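Local coordinates for protein O-succinylhomoserine sulfhydrylase (PDB 3NDN) that probably makes L-homocysteine from O-succinyl-L-homoserine and hydrogen sulfide with pyridoxal 5'-phosphate as cofactor, a step of methionine biosynthesis in Mycobacterium tuberculosis, at residues Asp121-Ala126 against Val146-Val151. Sequence-based numbering, arbitrary orientation.
Sequences DRLVAA and VQTVFV
Strands 122-126 and 147-151 form a parallel beta-alpha-beta unit through helix 131-143, at one border of the large mixed sheet of this PLP-dependent trans-sulfuration enzyme. Five backbone hydrogen bonds hold them, the shortest from Leu123 N to Gln147 O at 2.7 Å. On the face carrying Arg122, Val124, Val149 and Val151, the Arg122 chain runs extended, CG anti to the backbone N (chi1 -177°), and crosses Val149 obliquely, NH2 lying 3.7 Å from Val149 CG2. Its NH1 hydrogen-bonds to Thr167 OG1 and Ala162 O, which hold that end of the guanidinium. Val124 CG1 meets Val151 CG1 at 4.3 Å, and both valines pack against Trp159 and Ala162 of helix 156-162. The other face turns to helix 131-143. There Leu123 and Thr148 run alongside each other, with Leu123 CD2 3.9 Å from Thr148 OG1, whose hydroxyl donates to Cys137 O. Phe150 stacks on Phe134, while Thr148 CG2 sits 3.9 Å above the Phe150 ring plane, off-centre, near the ring's margin. The ring leans back to the neighbouring strand, bringing Phe150 CE1 to 3.9 Å from Ala125 CB. At its edge, in plane, lies the buried Ala126 O, without a hydrogen-bond partner and 3.6 Å from Phe150 CD1.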
loop_
_atom_site.group_PDB
_atom_site.type_symbol
_atom_site.label_atom_id
_atom_site.label_comp_id
_atom_site.label_asym_id
_atom_site.label_seq_id
_atom_site.Cartn_x
_atom_site.Cartn_y
_atom_site.Cartn_z
ATOM N N ASP A 121 41.514 -10.927 5.391
ATOM C CA ASP A 121 41.030 -10.755 6.762
ATOM C C ASP A 121 40.515 -12.071 7.344
ATOM O O ASP A 121 40.297 -13.028 6.606
ATOM C CB ASP A 121 39.951 -9.670 6.820
ATOM C CG ASP A 121 40.507 -8.277 6.549
ATOM O OD1 ASP A 121 41.635 -7.967 7.004
ATOM O OD2 ASP A 121 39.811 -7.485 5.885
ATOM N N ARG A 122 40.321 -12.111 8.663
ATOM C CA ARG A 122 40.063 -13.362 9.404
ATOM C C ARG A 122 38.763 -13.303 10.231
ATOM O O ARG A 122 38.555 -12.346 10.981
ATOM C CB ARG A 122 41.256 -13.651 10.327
ATOM C CG ARG A 122 41.199 -14.967 11.123
ATOM C CD ARG A 122 42.562 -15.271 11.797
ATOM N NE ARG A 122 42.675 -16.679 12.200
ATOM C CZ ARG A 122 42.318 -17.154 13.388
ATOM N NH1 ARG A 122 41.844 -16.334 14.321
ATOM N NH2 ARG A 122 42.450 -18.450 13.652
ATOM N N LEU A 123 37.928 -14.341 10.098
ATOM C CA LEU A 123 36.652 -14.476 10.836
ATOM C C LEU A 123 36.647 -15.732 11.711
ATOM O O LEU A 123 37.063 -16.796 11.258
ATOM C CB LEU A 123 35.461 -14.529 9.838
ATOM C CG LEU A 123 34.070 -15.040 10.271
ATOM C CD1 LEU A 123 33.439 -14.135 11.324
ATOM C CD2 LEU A 123 33.104 -15.209 9.087
ATOM N N VAL A 124 36.194 -15.602 12.962
ATOM C CA VAL A 124 35.917 -16.769 13.815
ATOM C C VAL A 124 34.407 -16.867 14.102
ATOM O O VAL A 124 33.818 -15.952 14.679
ATOM C CB VAL A 124 36.737 -16.734 15.133
ATOM C CG1 VAL A 124 36.386 -17.917 16.030
ATOM C CG2 VAL A 124 38.241 -16.732 14.828
ATOM N N ALA A 125 33.789 -17.980 13.716
ATOM C CA ALA A 125 32.328 -18.109 13.824
ATOM C C ALA A 125 31.927 -19.378 14.547
ATOM O O ALA A 125 32.637 -20.371 14.458
ATOM C CB ALA A 125 31.702 -18.092 12.429
ATOM N N ALA A 126 30.799 -19.348 15.261
ATOM C CA ALA A 126 30.183 -20.575 15.803
ATOM C C ALA A 126 29.627 -21.415 14.650
ATOM O O ALA A 126 29.255 -20.870 13.607
ATOM C CB ALA A 126 29.075 -20.239 16.793
ATOM N N VAL A 146 38.351 -14.367 2.185
ATOM C CA VAL A 146 38.258 -14.324 3.646
ATOM C C VAL A 146 38.682 -15.664 4.288
ATOM O O VAL A 146 38.334 -16.735 3.774
ATOM C CB VAL A 146 36.814 -13.916 4.089
ATOM C CG1 VAL A 146 36.628 -14.055 5.597
ATOM C CG2 VAL A 146 36.503 -12.493 3.626
ATOM N N GLN A 147 39.455 -15.595 5.381
ATOM C CA GLN A 147 39.794 -16.787 6.177
ATOM C C GLN A 147 38.763 -16.995 7.295
ATOM O O GLN A 147 38.632 -16.147 8.187
ATOM C CB GLN A 147 41.189 -16.666 6.828
ATOM C CG GLN A 147 42.344 -16.172 5.941
ATOM C CD GLN A 147 43.679 -16.109 6.706
ATOM O OE1 GLN A 147 44.321 -15.055 6.793
ATOM N NE2 GLN A 147 44.080 -17.236 7.285
ATOM N N THR A 148 38.059 -18.127 7.261
ATOM C CA THR A 148 37.034 -18.456 8.256
ATOM C C THR A 148 37.410 -19.709 9.056
ATOM O O THR A 148 37.748 -20.744 8.476
ATOM C CB THR A 148 35.644 -18.655 7.581
ATOM O OG1 THR A 148 35.288 -17.464 6.857
ATOM C CG2 THR A 148 34.560 -18.980 8.602
ATOM N N VAL A 149 37.362 -19.580 10.387
ATOM C CA VAL A 149 37.562 -20.681 11.322
ATOM C C VAL A 149 36.306 -20.908 12.174
ATOM O O VAL A 149 35.785 -19.967 12.783
ATOM C CB VAL A 149 38.775 -20.403 12.255
ATOM C CG1 VAL A 149 39.019 -21.569 13.196
ATOM C CG2 VAL A 149 40.035 -20.103 11.430
ATOM N N PHE A 150 35.840 -22.159 12.241
ATOM C CA PHE A 150 34.632 -22.502 13.008
ATOM C C PHE A 150 34.982 -23.112 14.371
ATOM O O PHE A 150 35.994 -23.792 14.502
ATOM C CB PHE A 150 33.726 -23.460 12.216
ATOM C CG PHE A 150 32.962 -22.794 11.089
ATOM C CD1 PHE A 150 31.857 -21.984 11.363
ATOM C CD2 PHE A 150 33.323 -23.002 9.761
ATOM C CE1 PHE A 150 31.139 -21.366 10.335
ATOM C CE2 PHE A 150 32.604 -22.382 8.711
ATOM C CZ PHE A 150 31.503 -21.565 9.009
ATOM N N VAL A 151 34.157 -22.815 15.378
ATOM C CA VAL A 151 34.262 -23.409 16.717
ATOM C C VAL A 151 32.899 -23.897 17.190
ATOM O O VAL A 151 31.862 -23.462 16.668
ATOM C CB VAL A 151 34.808 -22.406 17.780
ATOM C CG1 VAL A 151 36.221 -21.944 17.435
ATOM C CG2 VAL A 151 33.860 -21.207 17.953
#